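PDB 3SLI: intramolecular trans-sialidase from Macrobdella decora, which cleaves sialic acid from sialoglycoconjugates by an intramolecular trans-sialidase reaction, releasing it as 2,7-anhydro-Neu5Ac. Local coordinates for residues 35-48 against 108-120. Residues are numbered along the deposited sequence; the frame is centred on the assembly and turned at random.
Sequences TQGTIILSYKSTSE and RVFNTVALKADAA
One face of the F110 ring is covered by K44: CB stands 3.7 Å from the ring centroid and 5° off its normal, a CH-pi contact. The Y43 ring meets V113 at its edge, with CE1 4.0 Å from CG1 near the ring plane; CG of Y43 lies between backbone N and carbonyl carbon (chi1 76°), which tilts the ring toward the partner strand. On the R108 guanidinium, T46 CA lies over one face, while E48 OE1 lies at the edge and forms a long salt bridge with NH2 (3.9 Å); a water links NH1 to the same oxygen.

From this end, strands 37-45 and 111-118 run antiparallel (174°), joined by paired backbone bonds from Y43-N111 to G37-A117. At the far end, A119 N donates to Q36 OE1 (3.1 Å), in the carbonyl plane. G37 holds a backbone conformation suited to glycine.

This ladder belongs to the concanavalin-like beta sandwich of the N-terminal domain. I39, L41, Y43, V113 and L115 pack on strands 51-58 and 67-74 of the opposing sheet; T38, I40, A114 and K116 meet helix 184-191, and strand 170-178 flanks 37-45.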
ATOM      1  N   THR A  35      20.841  34.020  -3.459  1.00 11.50           N
ATOM      2  CA  THR A  35      21.939  33.077  -3.618  1.00 12.86           C
ATOM      3  C   THR A  35      21.562  31.753  -2.955  1.00 13.25           C
ATOM      4  O   THR A  35      22.201  30.727  -3.190  1.00 11.71           O
ATOM      5  CB  THR A  35      23.232  33.622  -2.979  1.00 14.08           C
ATOM      6  OG1 THR A  35      22.979  33.956  -1.608  1.00 14.70           O
ATOM      7  CG2 THR A  35      23.691  34.872  -3.711  1.00 12.20           C
ATOM      8  N   GLN A  36      20.532  31.814  -2.112  1.00 16.02           N
ATOM      9  CA  GLN A  36      19.990  30.669  -1.375  1.00 15.06           C
ATOM     10  C   GLN A  36      18.719  31.176  -0.692  1.00 15.44           C
ATOM     11  O   GLN A  36      18.267  32.289  -0.975  1.00 16.99           O
ATOM     12  CB  GLN A  36      20.968  30.205  -0.306  1.00 14.69           C
ATOM     13  CG  GLN A  36      21.200  31.241   0.774  1.00 18.92           C
ATOM     14  CD  GLN A  36      21.601  30.612   2.081  1.00 21.86           C
ATOM     15  OE1 GLN A  36      22.055  29.466   2.117  1.00 23.80           O
ATOM     16  NE2 GLN A  36      21.411  31.344   3.174  1.00 25.36           N
ATOM     17  N   GLY A  37      18.131  30.373   0.191  1.00 15.25           N
ATOM     18  CA  GLY A  37      16.935  30.827   0.877  1.00 12.74           C
ATOM     19  C   GLY A  37      15.900  29.765   1.185  1.00 15.31           C
ATOM     20  O   GLY A  37      16.143  28.571   1.015  1.00 15.48           O
ATOM     21  N   THR A  38      14.728  30.213   1.618  1.00 15.34           N
ATOM     22  CA  THR A  38      13.631  29.318   1.962  1.00 15.60           C
ATOM     23  C   THR A  38      12.314  29.939   1.516  1.00 14.43           C
ATOM     24  O   THR A  38      12.103  31.140   1.675  1.00 12.45           O
ATOM     25  CB  THR A  38      13.541  29.092   3.501  1.00 15.26           C
ATOM     26  OG1 THR A  38      14.829  28.725   4.020  1.00 15.15           O
ATOM     27  CG2 THR A  38      12.545  27.977   3.818  1.00 15.35           C
ATOM     28  N   ILE A  39      11.445  29.137   0.914  1.00 13.71           N
ATOM     29  CA  ILE A  39      10.138  29.624   0.495  1.00 12.33           C
ATOM     30  C   ILE A  39       9.107  28.709   1.116  1.00 14.09           C
ATOM     31  O   ILE A  39       9.235  27.486   1.058  1.00 12.33           O
ATOM     32  CB  ILE A  39       9.918  29.608  -1.042  1.00 13.07           C
ATOM     33  CG1 ILE A  39      10.911  30.530  -1.755  1.00 12.88           C
ATOM     34  CG2 ILE A  39       8.497  30.054  -1.364  1.00 13.55           C
ATOM     35  CD1 ILE A  39      12.153  29.824  -2.230  1.00 17.33           C
ATOM     36  N   ILE A  40       8.131  29.300   1.781  1.00 14.88           N
ATOM     37  CA  ILE A  40       7.076  28.515   2.383  1.00 17.91           C
ATOM     38  C   ILE A  40       5.752  29.140   2.007  1.00 16.74           C
ATOM     39  O   ILE A  40       5.580  30.363   2.085  1.00 15.17           O
ATOM     40  CB  ILE A  40       7.245  28.365   3.926  1.00 20.83           C
ATOM     41  CG1 ILE A  40       5.953  27.839   4.550  1.00 18.05           C
ATOM     42  CG2 ILE A  40       7.673  29.664   4.561  1.00 23.30           C
ATOM     43  CD1 ILE A  40       6.195  27.020   5.766  1.00 25.03           C
ATOM     44  N   LEU A  41       4.834  28.315   1.522  1.00 16.31           N
ATOM     45  CA  LEU A  41       3.538  28.830   1.140  1.00 17.94           C
ATOM     46  C   LEU A  41       2.383  27.876   1.358  1.00 18.36           C
ATOM     47  O   LEU A  41       2.543  26.652   1.349  1.00 16.01           O
ATOM     48  CB  LEU A  41       3.541  29.362  -0.299  1.00 24.20           C
ATOM     49  CG  LEU A  41       3.748  28.522  -1.557  1.00 24.30           C
ATOM     50  CD1 LEU A  41       3.252  29.351  -2.729  1.00 27.65           C
ATOM     51  CD2 LEU A  41       5.211  28.158  -1.761  1.00 27.02           C
ATOM     52  N   SER A  42       1.233  28.479   1.625  1.00 17.48           N
ATOM     53  CA  SER A  42      -0.023  27.791   1.864  1.00 18.16           C
ATOM     54  C   SER A  42      -0.862  28.077   0.619  1.00 15.73           C
ATOM     55  O   SER A  42      -0.969  29.228   0.203  1.00 15.66           O
ATOM     56  CB  SER A  42      -0.684  28.413   3.102  1.00 18.12           C
ATOM     57  OG  SER A  42      -1.922  27.802   3.414  1.00 28.12           O
ATOM     58  N   TYR A  43      -1.459  27.052   0.020  1.00 15.17           N
ATOM     59  CA  TYR A  43      -2.268  27.266  -1.185  1.00 14.87           C
ATOM     60  C   TYR A  43      -3.450  26.312  -1.243  1.00 13.87           C
ATOM     61  O   TYR A  43      -3.445  25.267  -0.590  1.00 13.20           O
ATOM     62  CB  TYR A  43      -1.424  27.046  -2.453  1.00 13.87           C
ATOM     63  CG  TYR A  43      -1.188  25.575  -2.749  1.00 13.36           C
ATOM     64  CD1 TYR A  43      -0.120  24.899  -2.171  1.00 13.22           C
ATOM     65  CD2 TYR A  43      -2.095  24.835  -3.532  1.00 12.70           C
ATOM     66  CE1 TYR A  43       0.041  23.523  -2.344  1.00 14.78           C
ATOM     67  CE2 TYR A  43      -1.943  23.456  -3.707  1.00 10.41           C
ATOM     68  CZ  TYR A  43      -0.874  22.811  -3.109  1.00 12.67           C
ATOM     69  OH  TYR A  43      -0.719  21.452  -3.228  1.00 12.17           O
ATOM     70  N   LYS A  44      -4.415  26.655  -2.091  1.00 12.97           N
ATOM     71  CA  LYS A  44      -5.605  25.845  -2.336  1.00 16.00           C
ATOM     72  C   LYS A  44      -5.808  25.881  -3.851  1.00 14.91           C
ATOM     73  O   LYS A  44      -6.056  26.949  -4.411  1.00 17.89           O
ATOM     74  CB  LYS A  44      -6.830  26.441  -1.633  1.00 16.07           C
ATOM     75  CG  LYS A  44      -8.128  25.746  -1.987  1.00 23.42           C
ATOM     76  CD  LYS A  44      -9.282  26.199  -1.109  1.00 25.38           C
ATOM     77  CE  LYS A  44      -9.680  27.632  -1.384  1.00 31.91           C
ATOM     78  NZ  LYS A  44     -10.802  28.045  -0.482  1.00 34.89           N
ATOM     79  N   SER A  45      -5.637  24.743  -4.519  1.00 15.18           N
ATOM     80  CA  SER A  45      -5.815  24.684  -5.971  1.00 14.70           C
ATOM     81  C   SER A  45      -7.256  24.357  -6.364  1.00 15.07           C
ATOM     82  O   SER A  45      -7.840  23.395  -5.865  1.00 16.05           O
ATOM     83  CB  SER A  45      -4.883  23.642  -6.592  1.00 15.87           C
ATOM     84  OG  SER A  45      -5.071  23.573  -8.001  1.00 18.11           O
ATOM     85  N   THR A  46      -7.821  25.166  -7.253  1.00 13.27           N
ATOM     86  CA  THR A  46      -9.182  24.953  -7.747  1.00 15.30           C
ATOM     87  C   THR A  46      -9.123  24.586  -9.238  1.00 16.58           C
ATOM     88  O   THR A  46     -10.149  24.436  -9.901  1.00 15.70           O
ATOM     89  CB  THR A  46     -10.065  26.223  -7.560  1.00 16.17           C
ATOM     90  OG1 THR A  46      -9.446  27.348  -8.200  1.00 17.60           O
ATOM     91  CG2 THR A  46     -10.260  26.534  -6.084  1.00 14.09           C
ATOM     92  N   SER A  47      -7.908  24.414  -9.745  1.00 15.96           N
ATOM     93  CA  SER A  47      -7.683  24.105 -11.149  1.00 14.45           C
ATOM     94  C   SER A  47      -7.368  22.648 -11.415  1.00 14.33           C
ATOM     95  O   SER A  47      -6.762  21.961 -10.592  1.00 14.13           O
ATOM     96  CB  SER A  47      -6.541  24.968 -11.683  1.00 15.18           C
ATOM     97  OG  SER A  47      -6.122  24.541 -12.973  1.00 15.08           O
ATOM     98  N   GLU A  48      -7.720  22.204 -12.614  1.00 15.64           N
ATOM     99  CA  GLU A  48      -7.465  20.832 -13.022  1.00 16.43           C
ATOM    100  C   GLU A  48      -6.297  20.788 -14.021  1.00 15.22           C
ATOM    101  O   GLU A  48      -6.051  19.768 -14.663  1.00 13.21           O
ATOM    102  CB  GLU A  48      -8.745  20.228 -13.616  1.00 22.44           C
ATOM    103  CG  GLU A  48      -8.865  18.705 -13.514  1.00 25.80           C
ATOM    104  CD  GLU A  48      -8.690  18.163 -12.095  1.00 26.25           C
ATOM    105  OE1 GLU A  48      -9.236  18.747 -11.129  1.00 25.44           O
ATOM    106  OE2 GLU A  48      -8.011  17.125 -11.953  1.00 26.00           O
ATOM    107  N   ARG A 108     -12.327  21.715  -1.327  1.00 24.55           N
ATOM    108  CA  ARG A 108     -10.937  22.018  -1.663  1.00 24.18           C
ATOM    109  C   ARG A 108     -10.240  22.452  -0.377  1.00 22.56           C
ATOM    110  O   ARG A 108     -10.751  23.299   0.358  1.00 21.22           O
ATOM    111  CB  ARG A 108     -10.864  23.136  -2.706  1.00 26.80           C
ATOM    112  CG  ARG A 108     -11.435  22.772  -4.077  1.00 27.58           C
ATOM    113  CD  ARG A 108     -10.532  21.815  -4.833  1.00 26.55           C
ATOM    114  NE  ARG A 108     -11.092  21.461  -6.137  1.00 26.83           N
ATOM    115  CZ  ARG A 108     -10.371  21.098  -7.194  1.00 25.86           C
ATOM    116  NH1 ARG A 108      -9.050  21.039  -7.123  1.00 24.10           N
ATOM    117  NH2 ARG A 108     -10.976  20.783  -8.331  1.00 30.05           N
ATOM    118  N   VAL A 109      -9.086  21.859  -0.099  1.00 21.22           N
ATOM    119  CA  VAL A 109      -8.352  22.165   1.123  1.00 19.22           C
ATOM    120  C   VAL A 109      -6.963  22.758   0.875  1.00 18.12           C
ATOM    121  O   VAL A 109      -6.399  22.620  -0.210  1.00 17.22           O
ATOM    122  CB  VAL A 109      -8.224  20.905   2.025  1.00 20.31           C
ATOM    123  CG1 VAL A 109      -9.603  20.469   2.529  1.00 13.87           C
ATOM    124  CG2 VAL A 109      -7.529  19.759   1.266  1.00 20.02           C
ATOM    125  N   PHE A 110      -6.437  23.447   1.881  1.00 17.16           N
ATOM    126  CA  PHE A 110      -5.115  24.056   1.792  1.00 14.60           C
ATOM    127  C   PHE A 110      -4.002  23.070   2.105  1.00 13.19           C
ATOM    128  O   PHE A 110      -4.145  22.198   2.964  1.00 14.95           O
ATOM    129  CB  PHE A 110      -4.994  25.237   2.766  1.00 15.71           C
ATOM    130  CG  PHE A 110      -5.621  26.506   2.271  1.00 16.55           C
ATOM    131  CD1 PHE A 110      -6.989  26.727   2.410  1.00 16.09           C
ATOM    132  CD2 PHE A 110      -4.840  27.488   1.667  1.00 15.26           C
ATOM    133  CE1 PHE A 110      -7.573  27.914   1.949  1.00 19.69           C
ATOM    134  CE2 PHE A 110      -5.408  28.673   1.203  1.00 16.17           C
ATOM    135  CZ  PHE A 110      -6.779  28.889   1.343  1.00 17.12           C
ATOM    136  N   ASN A 111      -2.895  23.201   1.390  1.00 11.52           N
ATOM    137  CA  ASN A 111      -1.728  22.372   1.630  1.00 11.67           C
ATOM    138  C   ASN A 111      -0.643  23.393   1.952  1.00 13.77           C
ATOM    139  O   ASN A 111      -0.716  24.542   1.500  1.00 14.12           O
ATOM    140  CB  ASN A 111      -1.334  21.563   0.384  1.00 11.83           C
ATOM    141  CG  ASN A 111      -2.368  20.496   0.022  1.00 12.79           C
ATOM    142  OD1 ASN A 111      -3.394  20.792  -0.592  1.00 14.93           O
ATOM    143  ND2 ASN A 111      -2.085  19.252   0.377  1.00  8.70           N
ATOM    144  N   THR A 112       0.325  23.001   2.766  1.00 13.02           N
ATOM    145  CA  THR A 112       1.410  23.898   3.131  1.00 13.59           C
ATOM    146  C   THR A 112       2.704  23.237   2.691  1.00 13.30           C
ATOM    147  O   THR A 112       3.012  22.109   3.094  1.00 14.50           O
ATOM    148  CB  THR A 112       1.413  24.180   4.650  1.00 13.39           C
ATOM    149  OG1 THR A 112       0.075  24.476   5.080  1.00 13.10           O
ATOM    150  CG2 THR A 112       2.316  25.381   4.968  1.00 15.90           C
ATOM    151  N   VAL A 113       3.457  23.939   1.849  1.00 12.54           N
ATOM    152  CA  VAL A 113       4.706  23.411   1.311  1.00 12.80           C
ATOM    153  C   VAL A 113       5.898  24.344   1.554  1.00 11.94           C
ATOM    154  O   VAL A 113       5.717  25.524   1.876  1.00 11.67           O
ATOM    155  CB  VAL A 113       4.555  23.132  -0.216  1.00 11.90           C
ATOM    156  CG1 VAL A 113       3.308  22.308  -0.459  1.00 13.51           C
ATOM    157  CG2 VAL A 113       4.479  24.440  -1.010  1.00 13.54           C
ATOM    158  N   ALA A 114       7.104  23.808   1.384  1.00 12.04           N
ATOM    159  CA  ALA A 114       8.322  24.582   1.580  1.00 11.51           C
ATOM    160  C   ALA A 114       9.496  24.022   0.804  1.00 12.84           C
ATOM    161  O   ALA A 114       9.640  22.809   0.642  1.00 11.17           O
ATOM    162  CB  ALA A 114       8.690  24.648   3.067  1.00 14.01           C
ATOM    163  N   LEU A 115      10.326  24.927   0.304  1.00 11.01           N
ATOM    164  CA  LEU A 115      11.532  24.545  -0.399  1.00 12.22           C
ATOM    165  C   LEU A 115      12.665  25.252   0.328  1.00 13.12           C
ATOM    166  O   LEU A 115      12.600  26.460   0.575  1.00 14.19           O
ATOM    167  CB  LEU A 115      11.522  24.996  -1.861  1.00 11.99           C
ATOM    168  CG  LEU A 115      12.947  24.840  -2.395  1.00 15.49           C
ATOM    169  CD1 LEU A 115      13.188  23.412  -2.850  1.00 15.20           C
ATOM    170  CD2 LEU A 115      13.232  25.835  -3.479  1.00 19.62           C
ATOM    171  N   LYS A 116      13.693  24.495   0.660  1.00 12.17           N
ATOM    172  CA  LYS A 116      14.853  25.033   1.340  1.00 17.03           C
ATOM    173  C   LYS A 116      16.072  24.872   0.421  1.00 17.38           C
ATOM    174  O   LYS A 116      16.367  23.760  -0.037  1.00 16.11           O
ATOM    175  CB  LYS A 116      15.049  24.270   2.651  1.00 17.96           C
ATOM    176  CG  LYS A 116      16.352  24.505   3.377  1.00 22.37           C
ATOM    177  CD  LYS A 116      16.399  23.562   4.566  1.00 23.46           C
ATOM    178  CE  LYS A 116      17.719  23.610   5.270  1.00 26.26           C
ATOM    179  NZ  LYS A 116      17.658  22.774   6.502  1.00 27.89           N
ATOM    180  N   ALA A 117      16.719  25.992   0.097  1.00 14.28           N
ATOM    181  CA  ALA A 117      17.918  26.003  -0.749  1.00 15.83           C
ATOM    182  C   ALA A 117      19.064  26.408   0.178  1.00 16.33           C
ATOM    183  O   ALA A 117      19.266  27.589   0.469  1.00 15.52           O
ATOM    184  CB  ALA A 117      17.764  27.003  -1.900  1.00 14.30           C
ATOM    185  N   ASP A 118      19.799  25.400   0.630  1.00 17.00           N
ATOM    186  CA  ASP A 118      20.891  25.539   1.586  1.00 18.25           C
ATOM    187  C   ASP A 118      22.267  25.604   0.918  1.00 17.29           C
ATOM    188  O   ASP A 118      22.867  24.567   0.615  1.00 17.74           O
ATOM    189  CB  ASP A 118      20.807  24.329   2.530  1.00 21.15           C
ATOM    190  CG  ASP A 118      21.681  24.449   3.761  1.00 24.85           C
ATOM    191  OD1 ASP A 118      22.631  25.260   3.793  1.00 22.24           O
ATOM    192  OD2 ASP A 118      21.407  23.683   4.709  1.00 24.93           O
ATOM    193  N   ALA A 119      22.794  26.816   0.759  1.00 16.15           N
ATOM    194  CA  ALA A 119      24.103  27.008   0.139  1.00 17.42           C
ATOM    195  C   ALA A 119      25.235  26.343   0.919  1.00 18.65           C
ATOM    196  O   ALA A 119      26.066  25.648   0.342  1.00 20.65           O
ATOM    197  CB  ALA A 119      24.387  28.491  -0.045  1.00 17.16           C
ATOM    198  N   ALA A 120      25.242  26.527   2.234  1.00 22.27           N
ATOM    199  CA  ALA A 120      26.280  25.956   3.094  1.00 23.89           C
ATOM    200  C   ALA A 120      26.388  24.439   2.971  1.00 25.18           C
ATOM    201  O   ALA A 120      27.485  23.881   2.995  1.00 26.04           O
ATOM    202  CB  ALA A 120      26.029  26.346   4.552  1.00 24.29           C
TER
HETATM  203  O   HOH W   1      23.466  28.090   3.829  1.00 26.73           O
HETATM  204  O   HOH W   2      -1.263  26.663   6.060  1.00 20.49           O
HETATM  205  O   HOH W   3      -5.686  22.334  -3.015  1.00 26.53           O
HETATM  206  O   HOH W   4      -7.440  18.955  -8.635  1.00 21.90           O